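Local coordinates for sporozoite surface protein 2 (Plasmodium vivax, PDB 4HQO), which serves as a sporozoite surface receptor for gliding motility, its metal-binding von Willebrand factor A domain and thrombospondin repeat probably engaging host ligands, at residues K151-V159 with F170-R178; C225-R236 with H248-P259. The protein carries 4 engineered substitutions. All coordinates share one frame; numbering follows the deposited sequence.

In the fold
The two contacts sit in different domains on opposite sides of the chain's centre, with nearest atoms about 38 Å apart. Contact 1 is a buried contact of the von Willebrand factor A domain, where strand 156-161 of the six-stranded sheet packs against helix 168-175; aliphatic side chains do most of the touching, and one lysine bonds a carbonyl of the last helical turn. Contact 2 lies at the surface of the slender thrombospondin type 1 domain, where strands 232-237 and 248-255 pair as a hairpin. With little hydrophobic interior there, backbone hydrogen bonds, two disulfides and layered tryptophan, histidine and arginine side chains do the holding. No strand or helix is common to both.

Contact 1 of 2, residues K151-V159 with F170-R178; sequences KQRNVRLAV and FNRLIAGCR. Engineered in segment 151-159: R156 (natural residue Ser).
K151 reaches from the last turn of helix 140-152 to the C-terminal end of helix 168-175. With CG anti to its carbonyl carbon (chi1 -62°) and every later torsion extended, its chain carries CB, CG and CD straight across; CE comes within 3.6 Å of I174 O, and NZ donates to that same oxygen at 2.9 Å, from above the carbonyl plane. NZ also lies 3.3 Å from A175 O. A water accepts weakly from NZ and donates to L157 O, linking lysine and strand. On the strand, L157 CD2 approaches the same I174 O at 3.3 Å. Farther along, V159 forks: CG2 presses on A175 CB at 3.5 Å and touches I174 CG2, while CG1 meets the amide of N171 obliquely at 4.0 Å. The amide nitrogen of N171 is turned to Y187 OH. Strand 156-159 and helix 170-175 run nearly antiparallel (168°), as in the beta-alpha-beta unit of this Rossmann-like A domain. At G176 a Schellman motif ends the helix, and C177 follows, disulfide-bonded to C184. The ammonium sits at the carbonyl end of a helix, where its positive charge would probably be favoured by the helix dipole.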
loop_
_atom_site.group_PDB
_atom_site.type_symbol
_atom_site.label_atom_id
_atom_site.label_comp_id
_atom_site.label_asym_id
_atom_site.label_seq_id
_atom_site.Cartn_x
_atom_site.Cartn_y
_atom_site.Cartn_z
ATOM N N LYS A 151 -11.537 6.432 1.786
ATOM C CA LYS A 151 -10.835 7.533 2.423
ATOM C C LYS A 151 -10.857 7.417 3.937
ATOM O O LYS A 151 -9.870 7.741 4.598
ATOM C CB LYS A 151 -11.434 8.866 1.974
ATOM C CG LYS A 151 -11.305 9.089 0.454
ATOM C CD LYS A 151 -11.804 10.474 0.065
ATOM C CE LYS A 151 -11.858 10.661 -1.443
ATOM N NZ LYS A 151 -12.257 12.063 -1.792
ATOM N N GLN A 152 -11.977 6.936 4.477
ATOM C CA GLN A 152 -12.129 6.759 5.918
ATOM C C GLN A 152 -11.202 5.679 6.456
ATOM O O GLN A 152 -10.942 5.617 7.656
ATOM C CB GLN A 152 -13.579 6.413 6.282
ATOM C CG GLN A 152 -14.493 7.618 6.428
ATOM C CD GLN A 152 -15.952 7.227 6.629
ATOM O OE1 GLN A 152 -16.326 6.060 6.475
ATOM N NE2 GLN A 152 -16.783 8.205 6.974
ATOM N N ARG A 153 -10.718 4.818 5.569
ATOM C CA ARG A 153 -9.790 3.765 5.960
ATOM C C ARG A 153 -8.365 4.146 5.590
ATOM O O ARG A 153 -7.537 3.266 5.379
ATOM C CB ARG A 153 -10.135 2.454 5.251
ATOM C CG ARG A 153 -11.569 2.018 5.384
ATOM C CD ARG A 153 -11.821 0.798 4.518
ATOM N NE ARG A 153 -11.349 -0.416 5.173
ATOM C CZ ARG A 153 -11.759 -1.638 4.862
ATOM N NH1 ARG A 153 -12.647 -1.817 3.893
ATOM N NH2 ARG A 153 -11.280 -2.682 5.521
ATOM N N ASN A 154 -8.105 5.445 5.453
ATOM C CA ASN A 154 -6.758 5.950 5.137
ATOM C C ASN A 154 -6.232 5.647 3.718
ATOM O O ASN A 154 -5.024 5.635 3.478
ATOM C CB ASN A 154 -5.746 5.477 6.194
ATOM C CG ASN A 154 -4.587 6.430 6.355
ATOM O OD1 ASN A 154 -4.759 7.648 6.310
ATOM N ND2 ASN A 154 -3.390 5.879 6.533
ATOM N N VAL A 155 -7.134 5.403 2.779
ATOM C CA VAL A 155 -6.735 5.238 1.385
ATOM C C VAL A 155 -6.650 6.621 0.738
ATOM O O VAL A 155 -7.547 7.440 0.915
ATOM C CB VAL A 155 -7.746 4.352 0.605
ATOM C CG1 VAL A 155 -7.297 4.155 -0.829
ATOM C CG2 VAL A 155 -7.931 2.995 1.290
ATOM N N ARG A 156 -5.574 6.888 -0.000
ATOM C CA ARG A 156 -5.471 8.140 -0.755
ATOM C C ARG A 156 -6.103 7.950 -2.124
ATOM O O ARG A 156 -5.972 6.884 -2.716
ATOM C CB ARG A 156 -4.009 8.573 -0.913
ATOM C CG ARG A 156 -3.317 8.933 0.398
ATOM C CD ARG A 156 -2.550 7.750 0.976
ATOM N NE ARG A 156 -1.885 8.081 2.236
ATOM C CZ ARG A 156 -0.704 8.688 2.327
ATOM N NH1 ARG A 156 -0.047 9.045 1.227
ATOM N NH2 ARG A 156 -0.180 8.944 3.520
ATOM N N LEU A 157 -6.790 8.974 -2.623
ATOM C CA LEU A 157 -7.457 8.889 -3.923
ATOM C C LEU A 157 -7.084 10.051 -4.826
ATOM O O LEU A 157 -7.285 11.217 -4.480
ATOM C CB LEU A 157 -8.986 8.841 -3.772
ATOM C CG LEU A 157 -9.774 8.948 -5.090
ATOM C CD1 LEU A 157 -9.602 7.698 -5.948
ATOM C CD2 LEU A 157 -11.270 9.231 -4.860
ATOM N N ALA A 158 -6.538 9.727 -5.991
ATOM C CA ALA A 158 -6.252 10.745 -6.982
ATOM C C ALA A 158 -7.120 10.451 -8.191
ATOM O O ALA A 158 -7.275 9.289 -8.590
ATOM C CB ALA A 158 -4.770 10.738 -7.356
ATOM N N VAL A 159 -7.710 11.496 -8.759
ATOM C CA VAL A 159 -8.554 11.323 -9.937
ATOM C C VAL A 159 -7.889 11.941 -11.162
ATOM O O VAL A 159 -7.415 13.079 -11.110
ATOM C CB VAL A 159 -9.970 11.928 -9.736
ATOM C CG1 VAL A 159 -10.861 11.625 -10.945
ATOM C CG2 VAL A 159 -10.607 11.380 -8.457
ATOM N N PHE A 170 -18.344 16.213 -11.170
ATOM C CA PHE A 170 -18.355 14.953 -10.440
ATOM C C PHE A 170 -16.947 14.476 -10.087
ATOM O O PHE A 170 -16.723 13.969 -8.987
ATOM C CB PHE A 170 -19.093 13.841 -11.196
ATOM C CG PHE A 170 -19.129 12.538 -10.433
ATOM C CD1 PHE A 170 -20.104 12.315 -9.472
ATOM C CD2 PHE A 170 -18.148 11.569 -10.630
ATOM C CE1 PHE A 170 -20.123 11.134 -8.741
ATOM C CE2 PHE A 170 -18.158 10.390 -9.896
ATOM C CZ PHE A 170 -19.158 10.174 -8.959
ATOM N N ASN A 171 -16.013 14.595 -11.029
ATOM C CA ASN A 171 -14.631 14.196 -10.770
ATOM C C ASN A 171 -14.043 14.937 -9.579
ATOM O O ASN A 171 -13.369 14.334 -8.749
ATOM C CB ASN A 171 -13.744 14.403 -12.002
ATOM C CG ASN A 171 -13.849 13.259 -13.002
ATOM O OD1 ASN A 171 -14.393 12.201 -12.699
ATOM N ND2 ASN A 171 -13.298 13.462 -14.195
ATOM N N ARG A 172 -14.309 16.238 -9.498
ATOM C CA ARG A 172 -13.821 17.052 -8.397
ATOM C C ARG A 172 -14.507 16.641 -7.101
ATOM O O ARG A 172 -13.891 16.625 -6.034
ATOM C CB ARG A 172 -14.069 18.542 -8.661
ATOM C CG ARG A 172 -13.162 19.166 -9.717
ATOM C CD ARG A 172 -13.433 20.659 -9.880
ATOM N NE ARG A 172 -12.435 21.473 -9.189
ATOM C CZ ARG A 172 -12.642 22.106 -8.038
ATOM N NH1 ARG A 172 -13.822 22.038 -7.436
ATOM N NH2 ARG A 172 -11.666 22.817 -7.492
ATOM N N LEU A 173 -15.787 16.306 -7.200
ATOM C CA LEU A 173 -16.551 15.917 -6.025
ATOM C C LEU A 173 -15.999 14.616 -5.449
ATOM O O LEU A 173 -15.692 14.538 -4.270
ATOM C CB LEU A 173 -18.039 15.787 -6.362
ATOM C CG LEU A 173 -18.973 15.528 -5.186
ATOM C CD1 LEU A 173 -18.861 16.643 -4.160
ATOM C CD2 LEU A 173 -20.406 15.397 -5.689
ATOM N N ILE A 174 -15.836 13.604 -6.284
ATOM C CA ILE A 174 -15.335 12.329 -5.788
ATOM C C ILE A 174 -13.873 12.440 -5.326
ATOM O O ILE A 174 -13.437 11.700 -4.449
ATOM C CB ILE A 174 -15.540 11.178 -6.807
ATOM C CG1 ILE A 174 -15.421 9.820 -6.109
ATOM C CG2 ILE A 174 -14.549 11.279 -7.998
ATOM C CD1 ILE A 174 -15.882 8.647 -6.959
ATOM N N ALA A 175 -13.131 13.386 -5.891
ATOM C CA ALA A 175 -11.733 13.590 -5.496
ATOM C C ALA A 175 -11.628 14.340 -4.166
ATOM O O ALA A 175 -10.596 14.305 -3.498
ATOM C CB ALA A 175 -10.976 14.336 -6.578
ATOM N N GLY A 176 -12.701 15.019 -3.786
ATOM C CA GLY A 176 -12.705 15.761 -2.543
ATOM C C GLY A 176 -12.177 17.173 -2.698
ATOM O O GLY A 176 -11.705 17.767 -1.735
ATOM N N CYS A 177 -12.247 17.716 -3.909
ATOM C CA CYS A 177 -11.854 19.104 -4.128
ATOM C C CYS A 177 -12.880 20.010 -3.459
ATOM O O CYS A 177 -14.067 19.699 -3.446
ATOM C CB CYS A 177 -11.769 19.420 -5.628
ATOM S SG CYS A 177 -10.570 18.404 -6.567
ATOM N N ARG A 178 -12.416 21.124 -2.903
ATOM C CA ARG A 178 -13.286 22.079 -2.223
ATOM C C ARG A 178 -13.713 23.180 -3.187
ATOM O O ARG A 178 -12.903 23.659 -3.980
ATOM C CB ARG A 178 -12.555 22.718 -1.033
ATOM C CG ARG A 178 -11.968 21.737 -0.023
ATOM C CD ARG A 178 -13.064 21.031 0.764
ATOM N NE ARG A 178 -12.519 20.107 1.756
ATOM C CZ ARG A 178 -12.274 20.421 3.025
ATOM N NH1 ARG A 178 -12.527 21.645 3.476
ATOM N NH2 ARG A 178 -11.778 19.509 3.851
HETATM O O HOH W 1 -9.234 12.282 -2.790
#

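Contact 2 of 2, residues C225-R236 with H248-P259; sequences CSVTCGRGTHSR and HMVSECEEGECP. With FUC (alpha-L-fucopyranose), chain C; BGC (beta-D-glucopyranose), chain B.
Strands 232-236 and 248-255 pair antiparallel with strong twist, G232 bonding C253 and H234 bonding S251 in both directions, S251 N to H234 O at 2.9 Å and nearly straight (172°). Two disulfides fasten the end of the ribbon: C225 SG to C253 SG, and C229 SG to C258 SG. H234 lies beside the first; its CG, between backbone N and carbonyl carbon (chi1 66°), puts the ring by C253, whose CB makes an off-centre CH-pi contact 4.1 Å from the centroid. S251 O lies at the ring edge, and ND1 bonds T223 O, fixing the ring's rotation. R236 and M249 run side by side, SD taking a weak bond from NE at 3.5 Å in the guanidinium plane. R236 makes a cation-pi pair with W219 and touches W222, which stacks on H234, a layering like the Trp-Arg layers of thrombospondin repeats, here with a histidine in the stack. R231 meets E254 OE1 over one guanidinium face, NH1 at 3.5 Å, a bridge of charges alone. E255 CG approaches V227 O at 3.5 Å. Fucose is joined through C1 to T228 OG1. Covalent crosslinks and stacked layers stand in for a hydrophobic core, and the O-linked disaccharide packs against the C229 sulfur of one disulfide.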
loop_
_atom_site.group_PDB
_atom_site.type_symbol
_atom_site.label_atom_id
_atom_site.label_comp_id
_atom_site.label_asym_id
_atom_site.label_seq_id
_atom_site.Cartn_x
_atom_site.Cartn_y
_atom_site.Cartn_z
ATOM N N CYS A 225 21.844 -23.354 42.975
ATOM C CA CYS A 225 23.259 -23.008 42.912
ATOM C C CYS A 225 24.074 -24.196 42.408
ATOM O O CYS A 225 23.741 -25.349 42.696
ATOM C CB CYS A 225 23.769 -22.551 44.280
ATOM S SG CYS A 225 25.352 -21.672 44.230
ATOM N N SER A 226 25.133 -23.911 41.650
ATOM C CA SER A 226 25.958 -24.957 41.040
ATOM C C SER A 226 26.674 -25.798 42.089
ATOM O O SER A 226 27.037 -26.945 41.834
ATOM C CB SER A 226 26.975 -24.359 40.059
ATOM O OG SER A 226 27.801 -23.394 40.690
ATOM N N VAL A 227 26.877 -25.212 43.264
ATOM C CA VAL A 227 27.490 -25.910 44.385
ATOM C C VAL A 227 26.511 -25.964 45.564
ATOM O O VAL A 227 25.593 -25.145 45.656
ATOM C CB VAL A 227 28.795 -25.217 44.825
ATOM C CG1 VAL A 227 29.841 -25.293 43.713
ATOM C CG2 VAL A 227 28.520 -23.772 45.203
ATOM N N THR A 228 26.706 -26.932 46.455
ATOM C CA THR A 228 25.834 -27.095 47.614
ATOM C C THR A 228 26.477 -26.530 48.875
ATOM O O THR A 228 25.908 -26.598 49.964
ATOM C CB THR A 228 25.494 -28.564 47.850
ATOM O OG1 THR A 228 26.709 -29.314 47.957
ATOM C CG2 THR A 228 24.649 -29.104 46.699
ATOM N N CYS A 229 27.679 -25.995 48.717
ATOM C CA CYS A 229 28.333 -25.228 49.770
ATOM C C CYS A 229 29.335 -24.279 49.126
ATOM O O CYS A 229 29.897 -24.583 48.071
ATOM C CB CYS A 229 29.002 -26.138 50.812
ATOM S SG CYS A 229 30.486 -27.024 50.257
ATOM N N GLY A 230 29.533 -23.122 49.747
ATOM C CA GLY A 230 30.473 -22.143 49.237
ATOM C C GLY A 230 29.923 -21.366 48.058
ATOM O O GLY A 230 28.705 -21.270 47.873
ATOM N N ARG A 231 30.826 -20.816 47.254
ATOM C CA ARG A 231 30.440 -19.957 46.143
ATOM C C ARG A 231 30.290 -20.722 44.832
ATOM O O ARG A 231 31.079 -21.621 44.524
ATOM C CB ARG A 231 31.442 -18.814 45.979
ATOM C CG ARG A 231 31.542 -17.912 47.191
ATOM C CD ARG A 231 32.417 -16.701 46.909
ATOM N NE ARG A 231 32.493 -15.810 48.063
ATOM C CZ ARG A 231 31.579 -14.890 48.358
ATOM N NH1 ARG A 231 30.512 -14.740 47.583
ATOM N NH2 ARG A 231 31.729 -14.123 49.430
ATOM N N GLY A 232 29.266 -20.353 44.066
ATOM C CA GLY A 232 28.994 -20.974 42.783
ATOM C C GLY A 232 28.228 -20.042 41.866
ATOM O O GLY A 232 28.243 -18.823 42.051
ATOM N N THR A 233 27.563 -20.615 40.867
ATOM C CA THR A 233 26.758 -19.833 39.934
ATOM C C THR A 233 25.432 -20.522 39.650
ATOM O O THR A 233 25.338 -21.748 39.690
ATOM C CB THR A 233 27.478 -19.616 38.574
ATOM O OG1 THR A 233 27.711 -20.882 37.940
ATOM C CG2 THR A 233 28.802 -18.883 38.757
ATOM N N HIS A 234 24.407 -19.731 39.360
ATOM C CA HIS A 234 23.156 -20.276 38.843
ATOM C C HIS A 234 22.626 -19.389 37.722
ATOM O O HIS A 234 23.085 -18.263 37.542
ATOM C CB HIS A 234 22.113 -20.470 39.954
ATOM C CG HIS A 234 21.633 -19.197 40.584
ATOM N ND1 HIS A 234 20.366 -19.061 41.108
ATOM C CD2 HIS A 234 22.252 -18.010 40.790
ATOM C CE1 HIS A 234 20.221 -17.844 41.600
ATOM N NE2 HIS A 234 21.352 -17.186 41.421
ATOM N N SER A 235 21.663 -19.900 36.963
ATOM C CA SER A 235 21.157 -19.162 35.815
ATOM C C SER A 235 19.636 -19.167 35.743
ATOM O O SER A 235 18.971 -19.892 36.481
ATOM C CB SER A 235 21.726 -19.755 34.524
ATOM O OG SER A 235 21.114 -20.999 34.233
ATOM N N ARG A 236 19.091 -18.349 34.851
ATOM C CA ARG A 236 17.686 -18.456 34.486
ATOM C C ARG A 236 17.502 -18.213 32.993
ATOM O O ARG A 236 18.213 -17.406 32.390
ATOM C CB ARG A 236 16.808 -17.520 35.320
ATOM C CG ARG A 236 17.168 -16.051 35.254
ATOM C CD ARG A 236 16.160 -15.246 36.055
ATOM N NE ARG A 236 16.376 -13.805 35.964
ATOM C CZ ARG A 236 15.570 -12.899 36.508
ATOM N NH1 ARG A 236 14.497 -13.292 37.179
ATOM N NH2 ARG A 236 15.835 -11.604 36.381
ATOM N N HIS A 248 19.196 -15.931 28.081
ATOM C CA HIS A 248 19.948 -16.587 29.140
ATOM C C HIS A 248 20.635 -15.543 30.004
ATOM O O HIS A 248 20.952 -14.448 29.543
ATOM C CB HIS A 248 20.970 -17.570 28.567
ATOM C CG HIS A 248 21.570 -18.484 29.592
ATOM N ND1 HIS A 248 20.876 -19.530 30.154
ATOM C CD2 HIS A 248 22.802 -18.501 30.159
ATOM C CE1 HIS A 248 21.652 -20.161 31.021
ATOM N NE2 HIS A 248 22.826 -19.553 31.039
ATOM N N MET A 249 20.863 -15.897 31.261
ATOM C CA MET A 249 21.378 -14.961 32.242
ATOM C C MET A 249 22.022 -15.749 33.370
ATOM O O MET A 249 21.400 -16.639 33.940
ATOM C CB MET A 249 20.229 -14.111 32.777
ATOM C CG MET A 249 20.599 -13.168 33.895
ATOM S SD MET A 249 19.151 -12.265 34.477
ATOM C CE MET A 249 19.905 -11.178 35.682
ATOM N N VAL A 250 23.273 -15.433 33.681
ATOM C CA VAL A 250 24.001 -16.146 34.723
ATOM C C VAL A 250 24.400 -15.191 35.843
ATOM O O VAL A 250 24.784 -14.050 35.590
ATOM C CB VAL A 250 25.253 -16.858 34.154
ATOM C CG1 VAL A 250 25.969 -17.656 35.239
ATOM C CG2 VAL A 250 24.862 -17.772 33.003
ATOM N N SER A 251 24.293 -15.659 37.082
ATOM C CA SER A 251 24.646 -14.850 38.241
ATOM C C SER A 251 25.306 -15.697 39.328
ATOM O O SER A 251 25.241 -16.925 39.293
ATOM C CB SER A 251 23.405 -14.153 38.797
ATOM O OG SER A 251 23.721 -13.402 39.953
ATOM N N GLU A 252 25.943 -15.032 40.288
ATOM C CA GLU A 252 26.620 -15.724 41.382
ATOM C C GLU A 252 25.639 -16.123 42.481
ATOM O O GLU A 252 24.564 -15.541 42.606
ATOM C CB GLU A 252 27.728 -14.844 41.967
ATOM C CG GLU A 252 28.827 -14.489 40.976
ATOM C CD GLU A 252 29.837 -13.512 41.550
ATOM O OE1 GLU A 252 30.726 -13.060 40.796
ATOM O OE2 GLU A 252 29.739 -13.194 42.754
ATOM N N CYS A 253 26.019 -17.120 43.274
ATOM C CA CYS A 253 25.190 -17.584 44.380
ATOM C C CYS A 253 26.049 -18.267 45.439
ATOM O O CYS A 253 27.059 -18.894 45.118
ATOM C CB CYS A 253 24.113 -18.548 43.876
ATOM S SG CYS A 253 24.752 -20.065 43.120
ATOM N N GLU A 254 25.645 -18.147 46.700
ATOM C CA GLU A 254 26.395 -18.750 47.795
ATOM C C GLU A 254 25.537 -19.677 48.654
ATOM O O GLU A 254 24.390 -19.360 48.976
ATOM C CB GLU A 254 27.038 -17.665 48.664
ATOM C CG GLU A 254 27.822 -18.209 49.848
ATOM C CD GLU A 254 28.721 -17.167 50.478
ATOM O OE1 GLU A 254 28.557 -15.970 50.154
ATOM O OE2 GLU A 254 29.596 -17.546 51.288
ATOM N N GLU A 255 26.103 -20.822 49.024
ATOM C CA GLU A 255 25.418 -21.782 49.883
ATOM C C GLU A 255 26.184 -22.034 51.177
ATOM O O GLU A 255 26.709 -23.128 51.401
ATOM C CB GLU A 255 25.186 -23.099 49.139
ATOM C CG GLU A 255 24.136 -23.017 48.036
ATOM C CD GLU A 255 22.729 -22.809 48.576
ATOM O OE1 GLU A 255 22.527 -22.951 49.803
ATOM O OE2 GLU A 255 21.820 -22.510 47.770
ATOM N N GLY A 256 26.241 -21.019 52.030
ATOM C CA GLY A 256 26.979 -21.119 53.274
ATOM C C GLY A 256 28.455 -21.329 53.006
ATOM O O GLY A 256 28.935 -21.054 51.905
ATOM N N GLU A 257 29.175 -21.819 54.008
ATOM C CA GLU A 257 30.598 -22.094 53.852
ATOM C C GLU A 257 30.886 -23.585 53.743
ATOM O O GLU A 257 30.116 -24.417 54.225
ATOM C CB GLU A 257 31.404 -21.478 54.998
ATOM C CG GLU A 257 31.670 -19.991 54.831
ATOM C CD GLU A 257 32.436 -19.405 55.997
ATOM O OE1 GLU A 257 32.231 -19.873 57.135
ATOM O OE2 GLU A 257 33.248 -18.480 55.774
ATOM N N CYS A 258 31.999 -23.911 53.097
ATOM C CA CYS A 258 32.424 -25.296 52.948
ATOM C C CYS A 258 33.260 -25.748 54.141
ATOM O O CYS A 258 33.907 -24.935 54.798
ATOM C CB CYS A 258 33.200 -25.483 51.642
ATOM S SG CYS A 258 32.151 -25.842 50.221
ATOM N N PRO A 259 33.241 -27.055 54.433
ATOM C CA PRO A 259 33.989 -27.553 55.589
ATOM C C PRO A 259 35.507 -27.478 55.389
ATOM O O PRO A 259 35.991 -27.522 54.259
ATOM C CB PRO A 259 33.534 -29.010 55.679
ATOM C CG PRO A 259 33.144 -29.372 54.282
ATOM C CD PRO A 259 32.521 -28.133 53.731
HETATM C C1 FUC C . 26.809 -30.717 48.470
HETATM C C2 FUC C . 28.202 -31.285 48.221
HETATM C C3 FUC C . 29.251 -30.526 49.041
HETATM C C4 FUC C . 28.864 -30.478 50.537
HETATM C C5 FUC C . 27.402 -30.027 50.716
HETATM C C6 FUC C . 26.883 -30.255 52.136
HETATM O O2 FUC C . 28.549 -31.299 46.840
HETATM O O3 FUC C . 30.512 -31.199 48.950
HETATM O O4 FUC C . 29.067 -31.759 51.140
HETATM O O5 FUC C . 26.499 -30.739 49.839
HETATM C C2 BGC B . 32.824 -30.994 49.291
HETATM C C3 BGC B . 34.098 -30.207 49.002
HETATM C C4 BGC B . 34.068 -29.596 47.600
HETATM C C5 BGC B . 32.741 -28.891 47.311
HETATM C C6 BGC B . 32.677 -28.432 45.855
HETATM C C1 BGC B . 31.597 -30.162 48.945
HETATM O O2 BGC B . 32.788 -31.356 50.654
HETATM O O3 BGC B . 35.218 -31.053 49.150
HETATM O O4 BGC B . 35.097 -28.637 47.502
HETATM O O5 BGC B . 31.647 -29.739 47.595
HETATM O O6 BGC B . 31.492 -27.697 45.628
HETATM O O HOH W 2 20.893 -23.811 45.609
#